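Local coordinates for probable outer membrane protein (PDB 3DWO) that forms an outer-membrane beta barrel of the FadL family that probably lets hydrophobic compounds such as long-chain fatty acids pass across the outer membrane, at residues G171-N176 and D370-D375; A181-A184 and G188-G191; V293-F296 and L300-G303. All coordinates share one frame; numbering follows the deposited sequence.

Contact 1 of 3, residues G171-N176 and D370-D375; sequences GFVSQN and DPRIPD. With C8E ((hydroxyethyloxy)tri(ethyloxy)octane), chain D; C8E ((hydroxyethyloxy)tri(ethyloxy)octane), chain E.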
ATOM      1  N   GLY A 171      -1.180   6.924   9.192  1.00 21.76           N
ATOM      2  CA  GLY A 171      -2.195   7.083   8.174  1.00 20.67           C
ATOM      3  C   GLY A 171      -2.900   8.417   8.274  1.00 22.42           C
ATOM      4  O   GLY A 171      -3.065   8.969   9.363  1.00 19.73           O
ATOM      5  N   PHE A 172      -3.303   8.942   7.125  1.00 20.52           N
ATOM      6  CA  PHE A 172      -4.007  10.209   7.075  1.00 19.98           C
ATOM      7  C   PHE A 172      -5.080  10.183   5.989  1.00 20.70           C
ATOM      8  O   PHE A 172      -4.850   9.685   4.885  1.00 18.46           O
ATOM      9  CB  PHE A 172      -3.044  11.360   6.782  1.00 22.40           C
ATOM     10  CG  PHE A 172      -3.722  12.702   6.746  1.00 23.10           C
ATOM     11  CD1 PHE A 172      -3.940  13.417   7.925  1.00 22.79           C
ATOM     12  CD2 PHE A 172      -4.212  13.215   5.547  1.00 22.37           C
ATOM     13  CE1 PHE A 172      -4.641  14.624   7.910  1.00 21.87           C
ATOM     14  CE2 PHE A 172      -4.911  14.418   5.520  1.00 22.56           C
ATOM     15  CZ  PHE A 172      -5.127  15.124   6.702  1.00 22.85           C
ATOM     16  N   VAL A 173      -6.250  10.722   6.315  1.00 18.61           N
ATOM     17  CA  VAL A 173      -7.361  10.789   5.379  1.00 19.67           C
ATOM     18  C   VAL A 173      -8.115  12.098   5.573  1.00 20.02           C
ATOM     19  O   VAL A 173      -8.427  12.485   6.703  1.00 20.34           O
ATOM     20  CB  VAL A 173      -8.361   9.608   5.584  1.00 22.33           C
ATOM     21  CG1 VAL A 173      -9.760  10.021   5.142  1.00 25.35           C
ATOM     22  CG2 VAL A 173      -7.924   8.396   4.761  1.00 20.67           C
ATOM     23  N   SER A 174      -8.382  12.793   4.475  1.00 18.00           N
ATOM     24  CA  SER A 174      -9.149  14.027   4.545  1.00 17.64           C
ATOM     25  C   SER A 174     -10.252  13.843   3.513  1.00 17.24           C
ATOM     26  O   SER A 174     -10.069  13.143   2.518  1.00 16.01           O
ATOM     27  CB  SER A 174      -8.289  15.263   4.234  1.00 14.22           C
ATOM     28  OG  SER A 174      -7.905  15.308   2.875  1.00 22.35           O
ATOM     29  N   GLN A 175     -11.398  14.463   3.750  1.00 17.17           N
ATOM     30  CA  GLN A 175     -12.528  14.305   2.854  1.00 20.99           C
ATOM     31  C   GLN A 175     -13.517  15.401   3.212  1.00 20.87           C
ATOM     32  O   GLN A 175     -13.610  15.802   4.373  1.00 20.94           O
ATOM     33  CB  GLN A 175     -13.132  12.909   3.088  1.00 24.41           C
ATOM     34  CG  GLN A 175     -14.455  12.601   2.420  1.00 28.53           C
ATOM     35  CD  GLN A 175     -14.876  11.161   2.673  1.00 30.52           C
ATOM     36  OE1 GLN A 175     -14.264  10.465   3.481  1.00 31.78           O
ATOM     37  NE2 GLN A 175     -15.921  10.710   1.991  1.00 31.17           N
ATOM     38  N   ASN A 176     -14.230  15.908   2.215  1.00 18.81           N
ATOM     39  CA  ASN A 176     -15.204  16.953   2.464  1.00 18.78           C
ATOM     40  C   ASN A 176     -16.478  16.357   3.035  1.00 20.13           C
ATOM     41  O   ASN A 176     -16.892  15.266   2.630  1.00 19.89           O
ATOM     42  CB  ASN A 176     -15.558  17.683   1.176  1.00 18.75           C
ATOM     43  CG  ASN A 176     -16.586  18.775   1.400  1.00 20.54           C
ATOM     44  OD1 ASN A 176     -16.317  19.751   2.101  1.00 17.57           O
ATOM     45  ND2 ASN A 176     -17.775  18.612   0.814  1.00 18.86           N
ATOM     46  N   ASP A 370     -12.839   3.637  -4.889  1.00 16.73           N
ATOM     47  CA  ASP A 370     -13.015   5.078  -4.798  1.00 17.62           C
ATOM     48  C   ASP A 370     -11.715   5.798  -5.154  1.00 15.84           C
ATOM     49  O   ASP A 370     -10.722   5.161  -5.482  1.00 14.25           O
ATOM     50  CB  ASP A 370     -13.502   5.463  -3.396  1.00 20.22           C
ATOM     51  CG  ASP A 370     -12.495   5.138  -2.320  1.00 22.63           C
ATOM     52  OD1 ASP A 370     -11.349   4.785  -2.670  1.00 25.09           O
ATOM     53  OD2 ASP A 370     -12.848   5.251  -1.122  1.00 27.23           O
ATOM     54  N   PRO A 371     -11.707   7.139  -5.097  1.00 17.53           N
ATOM     55  CA  PRO A 371     -10.509   7.926  -5.432  1.00 19.97           C
ATOM     56  C   PRO A 371      -9.276   7.763  -4.541  1.00 20.37           C
ATOM     57  O   PRO A 371      -8.172   8.106  -4.959  1.00 20.11           O
ATOM     58  CB  PRO A 371     -11.031   9.366  -5.421  1.00 20.08           C
ATOM     59  CG  PRO A 371     -12.504   9.194  -5.745  1.00 17.87           C
ATOM     60  CD  PRO A 371     -12.861   8.027  -4.882  1.00 16.27           C
ATOM     61  N   ARG A 372      -9.456   7.254  -3.323  1.00 21.58           N
ATOM     62  CA  ARG A 372      -8.320   7.070  -2.411  1.00 25.12           C
ATOM     63  C   ARG A 372      -7.296   6.085  -2.975  1.00 26.01           C
ATOM     64  O   ARG A 372      -6.098   6.374  -3.017  1.00 26.10           O
ATOM     65  CB  ARG A 372      -8.787   6.548  -1.047  1.00 25.13           C
ATOM     66  CG  ARG A 372      -9.777   7.436  -0.350  1.00 28.12           C
ATOM     67  CD  ARG A 372      -9.870   7.129   1.143  1.00 32.60           C
ATOM     68  NE  ARG A 372     -10.554   8.227   1.818  1.00 34.87           N
ATOM     69  CZ  ARG A 372     -11.838   8.229   2.153  1.00 34.42           C
ATOM     70  NH1 ARG A 372     -12.608   7.177   1.903  1.00 32.14           N
ATOM     71  NH2 ARG A 372     -12.358   9.314   2.706  1.00 36.79           N
ATOM     72  N   ILE A 373      -7.789   4.921  -3.393  1.00 25.40           N
ATOM     73  CA  ILE A 373      -6.960   3.852  -3.954  1.00 25.64           C
ATOM     74  C   ILE A 373      -7.667   3.361  -5.222  1.00 26.17           C
ATOM     75  O   ILE A 373      -8.315   2.316  -5.218  1.00 24.56           O
ATOM     76  CB  ILE A 373      -6.855   2.648  -2.986  1.00 25.10           C
ATOM     77  CG1 ILE A 373      -6.493   3.116  -1.571  1.00 28.19           C
ATOM     78  CG2 ILE A 373      -5.813   1.667  -3.503  1.00 27.74           C
ATOM     79  CD1 ILE A 373      -5.088   3.671  -1.433  1.00 24.79           C
ATOM     80  N   PRO A 374      -7.559   4.117  -6.320  1.00 27.17           N
ATOM     81  CA  PRO A 374      -8.213   3.713  -7.566  1.00 27.13           C
ATOM     82  C   PRO A 374      -7.338   2.835  -8.455  1.00 28.30           C
ATOM     83  O   PRO A 374      -7.047   3.214  -9.587  1.00 28.97           O
ATOM     84  CB  PRO A 374      -8.508   5.048  -8.227  1.00 27.73           C
ATOM     85  CG  PRO A 374      -7.230   5.824  -7.914  1.00 27.14           C
ATOM     86  CD  PRO A 374      -6.982   5.473  -6.439  1.00 27.39           C
ATOM     87  N   ASP A 375      -6.914   1.668  -7.979  1.00 28.83           N
ATOM     88  CA  ASP A 375      -6.067   0.852  -8.845  1.00 32.59           C
ATOM     89  C   ASP A 375      -6.775  -0.314  -9.524  1.00 29.99           C
ATOM     90  O   ASP A 375      -7.939  -0.610  -9.251  1.00 30.16           O
ATOM     91  CB  ASP A 375      -4.813   0.360  -8.093  1.00 33.54           C
ATOM     92  CG  ASP A 375      -5.067  -0.868  -7.265  1.00 35.63           C
ATOM     93  OD1 ASP A 375      -6.129  -0.933  -6.612  1.00 39.51           O
ATOM     94  OD2 ASP A 375      -4.193  -1.764  -7.254  1.00 34.05           O
TER
HETATM   95  C1  C8E D 454     -10.331   1.276  -2.755  1.00 50.18           C
HETATM   96  C2  C8E D 454     -10.082   2.277  -1.724  1.00 50.76           C
HETATM   97  C3  C8E D 454      -9.667   1.752  -0.430  1.00 49.31           C
HETATM   98  C4  C8E D 454      -9.374   2.894   0.420  1.00 50.82           C
HETATM   99  C5  C8E D 454      -8.497   2.452   1.532  1.00 50.43           C
HETATM  100  C6  C8E D 454      -7.817   3.592   2.118  1.00 51.12           C
HETATM  101  C7  C8E D 454      -7.497   3.048   3.426  1.00 52.35           C
HETATM  102  C8  C8E D 454      -6.145   3.505   3.827  1.00 53.78           C
HETATM  103  O9  C8E D 454      -5.776   4.101   5.063  1.00 51.56           O
HETATM  104  C10 C8E D 454      -6.388   5.318   5.444  1.00 51.76           C
HETATM  105  C11 C8E D 454      -5.799   5.669   6.775  1.00 49.18           C
HETATM  106  O12 C8E D 454      -6.655   5.224   7.841  1.00 48.77           O
HETATM  107  C13 C8E D 454      -7.285   6.278   8.633  1.00 46.07           C
HETATM  108  C14 C8E D 454      -8.605   7.034   8.280  1.00 47.72           C
HETATM  109  O15 C8E D 454      -9.816   7.288   9.056  1.00 48.48           O
HETATM  110  C16 C8E D 454     -10.802   6.251   8.878  1.00 47.91           C
HETATM  111  C17 C8E D 454     -11.796   6.497   7.727  1.00 45.87           C
HETATM  112  O18 C8E D 454     -11.993   7.787   7.109  1.00 46.74           O
HETATM  113  C19 C8E D 454     -13.035   8.577   7.742  1.00 44.79           C
HETATM  114  C20 C8E D 454     -14.278   9.144   6.961  1.00 45.53           C
HETATM  115  O21 C8E D 454     -14.219  10.477   6.430  1.00 42.02           O
HETATM  116  C1  C8E E 455       4.950   7.673   1.350  1.00 56.73           C
HETATM  117  C2  C8E E 455       4.077   7.088   0.342  1.00 55.98           C
HETATM  118  C3  C8E E 455       4.159   5.633   0.245  1.00 56.21           C
HETATM  119  C4  C8E E 455       5.056   5.318  -0.853  1.00 56.05           C
HETATM  120  C5  C8E E 455       4.454   4.242  -1.666  1.00 57.13           C
HETATM  121  C6  C8E E 455       5.474   3.599  -2.463  1.00 57.82           C
HETATM  122  C7  C8E E 455       4.642   2.795  -3.334  1.00 57.67           C
HETATM  123  C8  C8E E 455       5.171   2.907  -4.699  1.00 59.25           C
HETATM  124  O9  C8E E 455       4.969   2.010  -5.769  1.00 60.92           O
HETATM  125  C10 C8E E 455       5.396   0.669  -5.654  1.00 60.89           C
HETATM  126  C11 C8E E 455       5.009   0.040  -6.956  1.00 62.22           C
HETATM  127  O12 C8E E 455       3.595   0.183  -7.199  1.00 62.26           O
HETATM  128  C13 C8E E 455       3.171  -0.077  -8.567  1.00 62.83           C
HETATM  129  C14 C8E E 455       1.961   0.588  -9.297  1.00 62.71           C
HETATM  130  O15 C8E E 455       1.579   1.985  -9.443  1.00 63.27           O
HETATM  131  C16 C8E E 455       0.714   2.399  -8.365  1.00 63.68           C
HETATM  132  C17 C8E E 455      -0.786   2.203  -8.638  1.00 64.61           C
HETATM  133  O18 C8E E 455      -1.687   3.295  -8.906  1.00 64.80           O
HETATM  134  C19 C8E E 455      -2.291   3.826  -7.692  1.00 65.14           C
HETATM  135  C20 C8E E 455      -3.824   3.717  -7.364  1.00 64.97           C
HETATM  136  O21 C8E E 455      -4.247   2.766  -6.383  1.00 64.70           O
HETATM  137  O   HOH W   1      -9.175  10.511   1.556  1.00 22.77           O

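Contact 2 of 3, residues A181-A184 and G188-G191; sequences ASAA and GMGG. With C8E ((hydroxyethyloxy)tri(ethyloxy)octane), chain C.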
ATOM      1  N   ALA A 181     -26.402  17.943   3.251  1.00 22.21           N
ATOM      2  CA  ALA A 181     -26.649  16.794   2.381  1.00 22.34           C
ATOM      3  C   ALA A 181     -26.848  15.548   3.238  1.00 20.32           C
ATOM      4  O   ALA A 181     -27.701  14.720   2.946  1.00 18.64           O
ATOM      5  CB  ALA A 181     -25.483  16.590   1.414  1.00 19.45           C
ATOM      6  N   SER A 182     -26.061  15.424   4.300  1.00 20.76           N
ATOM      7  CA  SER A 182     -26.180  14.281   5.199  1.00 22.14           C
ATOM      8  C   SER A 182     -27.532  14.284   5.906  1.00 20.61           C
ATOM      9  O   SER A 182     -28.163  13.233   6.059  1.00 21.34           O
ATOM     10  CB  SER A 182     -25.064  14.306   6.236  1.00 24.50           C
ATOM     11  OG  SER A 182     -23.814  14.126   5.603  1.00 28.01           O
ATOM     12  N   ALA A 183     -27.971  15.467   6.332  1.00 17.59           N
ATOM     13  CA  ALA A 183     -29.257  15.624   7.020  1.00 17.66           C
ATOM     14  C   ALA A 183     -30.423  15.216   6.118  1.00 17.01           C
ATOM     15  O   ALA A 183     -31.316  14.482   6.537  1.00 17.31           O
ATOM     16  CB  ALA A 183     -29.444  17.080   7.476  1.00 14.95           C
ATOM     17  N   ALA A 184     -30.406  15.711   4.885  1.00 16.27           N
ATOM     18  CA  ALA A 184     -31.452  15.417   3.911  1.00 17.25           C
ATOM     19  C   ALA A 184     -31.704  13.917   3.750  1.00 18.97           C
ATOM     20  O   ALA A 184     -32.832  13.506   3.485  1.00 21.11           O
ATOM     21  CB  ALA A 184     -31.086  16.030   2.565  1.00 13.89           C
ATOM     22  N   GLY A 188     -33.445  10.989  10.905  1.00 21.90           N
ATOM     23  CA  GLY A 188     -34.021  11.900  11.885  1.00 20.97           C
ATOM     24  C   GLY A 188     -34.195  13.353  11.458  1.00 23.36           C
ATOM     25  O   GLY A 188     -34.918  14.113  12.102  1.00 23.56           O
ATOM     26  N   MET A 189     -33.550  13.748  10.369  1.00 25.56           N
ATOM     27  CA  MET A 189     -33.635  15.125   9.899  1.00 27.36           C
ATOM     28  C   MET A 189     -33.989  15.259   8.426  1.00 25.89           C
ATOM     29  O   MET A 189     -33.773  16.315   7.833  1.00 26.53           O
ATOM     30  CB  MET A 189     -32.309  15.848  10.143  1.00 29.50           C
ATOM     31  CG  MET A 189     -32.207  16.577  11.459  1.00 35.35           C
ATOM     32  SD  MET A 189     -30.874  17.809  11.366  1.00 42.42           S
ATOM     33  CE  MET A 189     -31.722  19.172  10.531  1.00 39.97           C
ATOM     34  N   GLY A 190     -34.512  14.194   7.832  1.00 24.64           N
ATOM     35  CA  GLY A 190     -34.873  14.254   6.428  1.00 21.54           C
ATOM     36  C   GLY A 190     -36.166  15.007   6.219  1.00 21.12           C
ATOM     37  O   GLY A 190     -36.729  15.552   7.163  1.00 22.77           O
ATOM     38  N   GLY A 191     -36.642  15.043   4.979  1.00 23.58           N
ATOM     39  CA  GLY A 191     -37.882  15.736   4.683  1.00 22.83           C
ATOM     40  C   GLY A 191     -37.694  16.963   3.804  1.00 25.76           C
ATOM     41  O   GLY A 191     -38.457  17.185   2.859  1.00 24.40           O
TER
HETATM   42  C1  C8E C 453     -18.096  11.352   9.056  1.00 30.17           C
HETATM   43  C2  C8E C 453     -19.526  11.338   9.314  1.00 28.94           C
HETATM   44  C3  C8E C 453     -20.151  12.652   9.272  1.00 28.37           C
HETATM   45  C4  C8E C 453     -21.532  12.482   9.694  1.00 27.65           C
HETATM   46  C5  C8E C 453     -22.249  13.752   9.449  1.00 28.17           C
HETATM   47  C6  C8E C 453     -23.651  13.592   9.740  1.00 28.91           C
HETATM   48  C7  C8E C 453     -24.086  14.979   9.688  1.00 28.97           C
HETATM   49  C8  C8E C 453     -25.511  15.010  10.038  1.00 30.19           C
HETATM   50  O9  C8E C 453     -26.388  16.119  10.060  1.00 34.68           O
HETATM   51  C10 C8E C 453     -26.113  17.216  10.907  1.00 33.99           C
HETATM   52  C11 C8E C 453     -27.249  18.158  10.690  1.00 37.40           C
HETATM   53  O12 C8E C 453     -26.821  19.390  10.097  1.00 42.54           O
HETATM   54  C13 C8E C 453     -27.914  20.237   9.665  1.00 46.98           C
HETATM   55  C14 C8E C 453     -27.797  21.656   9.034  1.00 52.83           C
HETATM   56  O15 C8E C 453     -26.658  22.426   8.539  1.00 54.32           O
HETATM   57  C16 C8E C 453     -26.094  23.227   9.591  1.00 54.57           C
HETATM   58  C17 C8E C 453     -26.688  24.638   9.731  1.00 53.90           C
HETATM   59  O18 C8E C 453     -26.733  25.353  10.985  1.00 53.07           O
HETATM   60  C19 C8E C 453     -27.956  25.104  11.727  1.00 53.49           C
HETATM   61  C20 C8E C 453     -28.120  25.397  13.262  1.00 53.75           C
HETATM   62  O21 C8E C 453     -29.168  24.727  13.972  1.00 54.93           O

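Contact 3 of 3, residues V293-F296 and L300-G303; sequences VHQF and LSLG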
ATOM      1  N   VAL A 293      13.493 -21.283  -8.172  1.00 41.52           N
ATOM      2  CA  VAL A 293      14.637 -20.789  -8.919  1.00 42.76           C
ATOM      3  C   VAL A 293      15.387 -21.964  -9.533  1.00 45.25           C
ATOM      4  O   VAL A 293      15.835 -22.872  -8.831  1.00 44.93           O
ATOM      5  CB  VAL A 293      15.590 -19.982  -8.012  1.00 41.71           C
ATOM      6  CG1 VAL A 293      16.853 -19.614  -8.771  1.00 39.63           C
ATOM      7  CG2 VAL A 293      14.891 -18.717  -7.532  1.00 41.58           C
ATOM      8  N   HIS A 294      15.501 -21.950 -10.855  1.00 47.53           N
ATOM      9  CA  HIS A 294      16.202 -23.005 -11.566  1.00 50.32           C
ATOM     10  C   HIS A 294      17.431 -22.448 -12.268  1.00 50.92           C
ATOM     11  O   HIS A 294      17.346 -21.481 -13.023  1.00 49.90           O
ATOM     12  CB  HIS A 294      15.286 -23.664 -12.599  1.00 51.55           C
ATOM     13  CG  HIS A 294      15.977 -24.688 -13.445  1.00 53.66           C
ATOM     14  ND1 HIS A 294      16.988 -24.366 -14.323  1.00 55.11           N
ATOM     15  CD2 HIS A 294      15.826 -26.031 -13.522  1.00 54.49           C
ATOM     16  CE1 HIS A 294      17.432 -25.465 -14.905  1.00 55.07           C
ATOM     17  NE2 HIS A 294      16.744 -26.490 -14.436  1.00 55.32           N
ATOM     18  N   GLN A 295      18.576 -23.066 -12.009  1.00 52.21           N
ATOM     19  CA  GLN A 295      19.819 -22.644 -12.627  1.00 54.45           C
ATOM     20  C   GLN A 295      20.052 -23.516 -13.857  1.00 54.65           C
ATOM     21  O   GLN A 295      20.313 -24.714 -13.736  1.00 54.98           O
ATOM     22  CB  GLN A 295      20.959 -22.794 -11.622  1.00 56.36           C
ATOM     23  CG  GLN A 295      20.678 -22.068 -10.316  1.00 60.72           C
ATOM     24  CD  GLN A 295      21.642 -22.438  -9.207  1.00 63.47           C
ATOM     25  OE1 GLN A 295      21.752 -23.608  -8.827  1.00 64.00           O
ATOM     26  NE2 GLN A 295      22.343 -21.441  -8.675  1.00 64.72           N
ATOM     27  N   PHE A 296      19.933 -22.915 -15.038  1.00 54.31           N
ATOM     28  CA  PHE A 296      20.123 -23.630 -16.300  1.00 55.09           C
ATOM     29  C   PHE A 296      21.589 -23.924 -16.579  1.00 55.77           C
ATOM     30  O   PHE A 296      21.935 -25.001 -17.060  1.00 56.00           O
ATOM     31  CB  PHE A 296      19.525 -22.821 -17.448  1.00 52.86           C
ATOM     32  CG  PHE A 296      18.031 -22.844 -17.476  1.00 52.90           C
ATOM     33  CD1 PHE A 296      17.354 -23.868 -18.126  1.00 51.99           C
ATOM     34  CD2 PHE A 296      17.295 -21.866 -16.813  1.00 53.14           C
ATOM     35  CE1 PHE A 296      15.963 -23.922 -18.120  1.00 52.64           C
ATOM     36  CE2 PHE A 296      15.903 -21.909 -16.799  1.00 53.48           C
ATOM     37  CZ  PHE A 296      15.235 -22.938 -17.453  1.00 52.75           C
ATOM     38  N   LEU A 300      22.975 -18.553 -16.500  1.00 49.87           N
ATOM     39  CA  LEU A 300      21.559 -18.244 -16.587  1.00 47.43           C
ATOM     40  C   LEU A 300      20.706 -18.920 -15.520  1.00 46.62           C
ATOM     41  O   LEU A 300      20.678 -20.145 -15.404  1.00 46.24           O
ATOM     42  CB  LEU A 300      21.048 -18.605 -17.984  1.00 46.95           C
ATOM     43  CG  LEU A 300      19.635 -18.183 -18.409  1.00 47.72           C
ATOM     44  CD1 LEU A 300      18.607 -19.074 -17.754  1.00 48.26           C
ATOM     45  CD2 LEU A 300      19.396 -16.719 -18.057  1.00 46.76           C
ATOM     46  N   SER A 301      20.009 -18.095 -14.742  1.00 45.16           N
ATOM     47  CA  SER A 301      19.118 -18.570 -13.689  1.00 43.55           C
ATOM     48  C   SER A 301      17.769 -17.886 -13.861  1.00 41.89           C
ATOM     49  O   SER A 301      17.701 -16.667 -14.013  1.00 40.95           O
ATOM     50  CB  SER A 301      19.680 -18.227 -12.309  1.00 43.98           C
ATOM     51  OG  SER A 301      20.929 -18.851 -12.100  1.00 47.54           O
ATOM     52  N   LEU A 302      16.701 -18.673 -13.846  1.00 40.49           N
ATOM     53  CA  LEU A 302      15.360 -18.133 -13.989  1.00 40.39           C
ATOM     54  C   LEU A 302      14.550 -18.406 -12.729  1.00 40.44           C
ATOM     55  O   LEU A 302      14.776 -19.400 -12.033  1.00 39.95           O
ATOM     56  CB  LEU A 302      14.653 -18.755 -15.193  1.00 40.96           C
ATOM     57  CG  LEU A 302      15.264 -18.494 -16.571  1.00 43.62           C
ATOM     58  CD1 LEU A 302      14.366 -19.103 -17.636  1.00 45.00           C
ATOM     59  CD2 LEU A 302      15.414 -17.001 -16.805  1.00 43.96           C
ATOM     60  N   GLY A 303      13.611 -17.512 -12.438  1.00 39.08           N
ATOM     61  CA  GLY A 303      12.777 -17.669 -11.267  1.00 36.47           C
ATOM     62  C   GLY A 303      11.319 -17.413 -11.582  1.00 36.07           C
ATOM     63  O   GLY A 303      10.993 -16.631 -12.477  1.00 34.33           O
TER

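Contact 1 of 3, residues G171-N176 and D370-D375
Arg-372 reaches out from its loop to Gln-175 and Val-173 and crosses both side chains at about a right angle. Its chain runs extended from CG to NE, which brings the guanidinium to strand 158-177. Gln-175 comes to meet it with CG anti to the backbone N (chi1 171°) and OE1 lying near the guanidinium plane, at its edge; the amide and guanidinium planes are turned 66° apart. The hydrogen bond from Arg-372 NH2 to Gln-175 OE1 is modelled at 2.4 Å, so short that its exact length is doubtful. The same OE1 accepts a bond from the terminal hydroxyl O21 of the chain D detergent C8E at 2.9 Å. Val-173 approaches the guanidinium obliquely, CG1 lying 3.6 Å from Arg-372 NH2. A water completes the link, accepting from Arg-372 NE at 2.7 Å and donating to Ser-174 O at 2.9 Å. Behind, Asp-370 OD2 makes a 3.6 Å salt bridge to Arg-372 NH1, and Tyr-331 OH bonds to both groups, which would be expected to steady the buried charge. A buried arginine thus ties a long loop of this FadL-family barrel to a wall strand beside bound detergent. Strand 158-177 is flanked by strands 138-153 and 201-220, while segment 370-375, between strands 351-360 and 378-388, is fastened to Trp-126 and Ser-124 through its backbone carbonyls.

Contact 2 of 3, residues A181-A184 and G188-G191
Met-189 meets Ala-183 through its CB and then turns aside. Its chi1 of -92° strays well away from a staggered value, and chi2 is extended. The bend at chi3 (82°) then carries SD and CE to the chain C detergent C8E. Ala-183 has no torsion to set; its CB projects from helix 179-184 and comes within 4.1 Å of Met-189 CB. Both side chains touch the same carbon of the detergent's polyether part: C11 lies 4.0 Å from Ala-183 CB and 3.7 Å from Met-189 SD. One residue earlier, Ser-182 CB lies against the alkyl tail, 3.7 Å from C7, while its hydroxyl is bonded to Arg-418 O.

The backbones come close without pairing. Ala-183 O and Met-189 O are two acceptors 3.3 Å apart, and the N-H of Gly-190 is badly angled for Ala-183 O. Gly-190 CA makes a CH...O contact with Ala-183 O at 3.6 Å, poorly directed at 123°. Ser-186 OG bonds both Ala-183 O and Met-189 N and so ties the return of the chain together. Gly-191, with a positive phi, takes a backbone shape that suits glycine. Residues 188-191 also touch a crystal neighbour, so their exact conformation may owe something to the lattice.

Chemically, then, one small apolar contact between Ala-183 CB and Met-189 CB sits beside a close backbone approach. With two carbonyl oxygens side by side, the segments make no conventional hydrogen bond directly to each other, and the fold-back is held through Ser-186 OG instead. The methyl of Ala-183 and the thioether of Met-189 are left to lie against the polyether of an amphiphile at the protein surface.

Contact 3 of 3, residues V293-F296 and L300-G303
Val-293 to Phe-296 and Leu-300 to Gly-303 are the two arms of an antiparallel hairpin, their strand axes 4.8 Å apart at 162°. His-294 and Leu-302 form the hydrogen-bonded pair, with His-294 N to Leu-302 O at 2.9 Å and Leu-302 N to His-294 O at 3.0 Å. Nearer the turn, Phe-296 N reaches Leu-300 O at 2.9 Å by a more bent bond, 138° at the hydrogen. Phe-296 lies alongside Leu-300, both pointing the same way. Its CD2 is modelled 3.2 Å from Leu-300 CD1 and its CE2 3.3 Å from Leu-302 CD1, shorter than usual for carbon atoms, so the exact lengths are doubtful. Both methyls approach the ring obliquely, while Leu-302 CB sits at its edge. His-294, with CG anti to its N (chi1 175°), places ND1 3.4 Å above the centre of one face of that ring. On the other side of the sheet, Gln-295 CG lies 3.7 Å from Ser-301 OG.

There Val-293, Ser-301 and Gln-295 touch Leu-22, Phe-23 and Pro-24 of the N-terminal region, whereas Leu-302 touches a bound detergent. The hairpin continues the barrel wall on both flanks, bonding to Thr-227 of strand 226-248 and to Gly-342 and Asp-344 of strand 336-346.

How the contacts relate
Along the chain, contact 1 closes a long loop that encloses the other two, and contact 2 is complete before contact 3 begins. Contact 1 lies nearest the middle of the molecule; contacts 2 and 3 lie on opposite sides of the chain's centre, their centres about 64 Å apart. Contact 1 is about 25 Å from contact 2 and about 41 Å from contact 3, between centres, and none of them touch. Contacts 1 and 3 both reach the sheet of the barrel wall, and strand 158-177 of contact 1 leads into helix 179-184 of contact 2. The three therefore mark the loops at one end, the interior, and a wall hairpin at the other end.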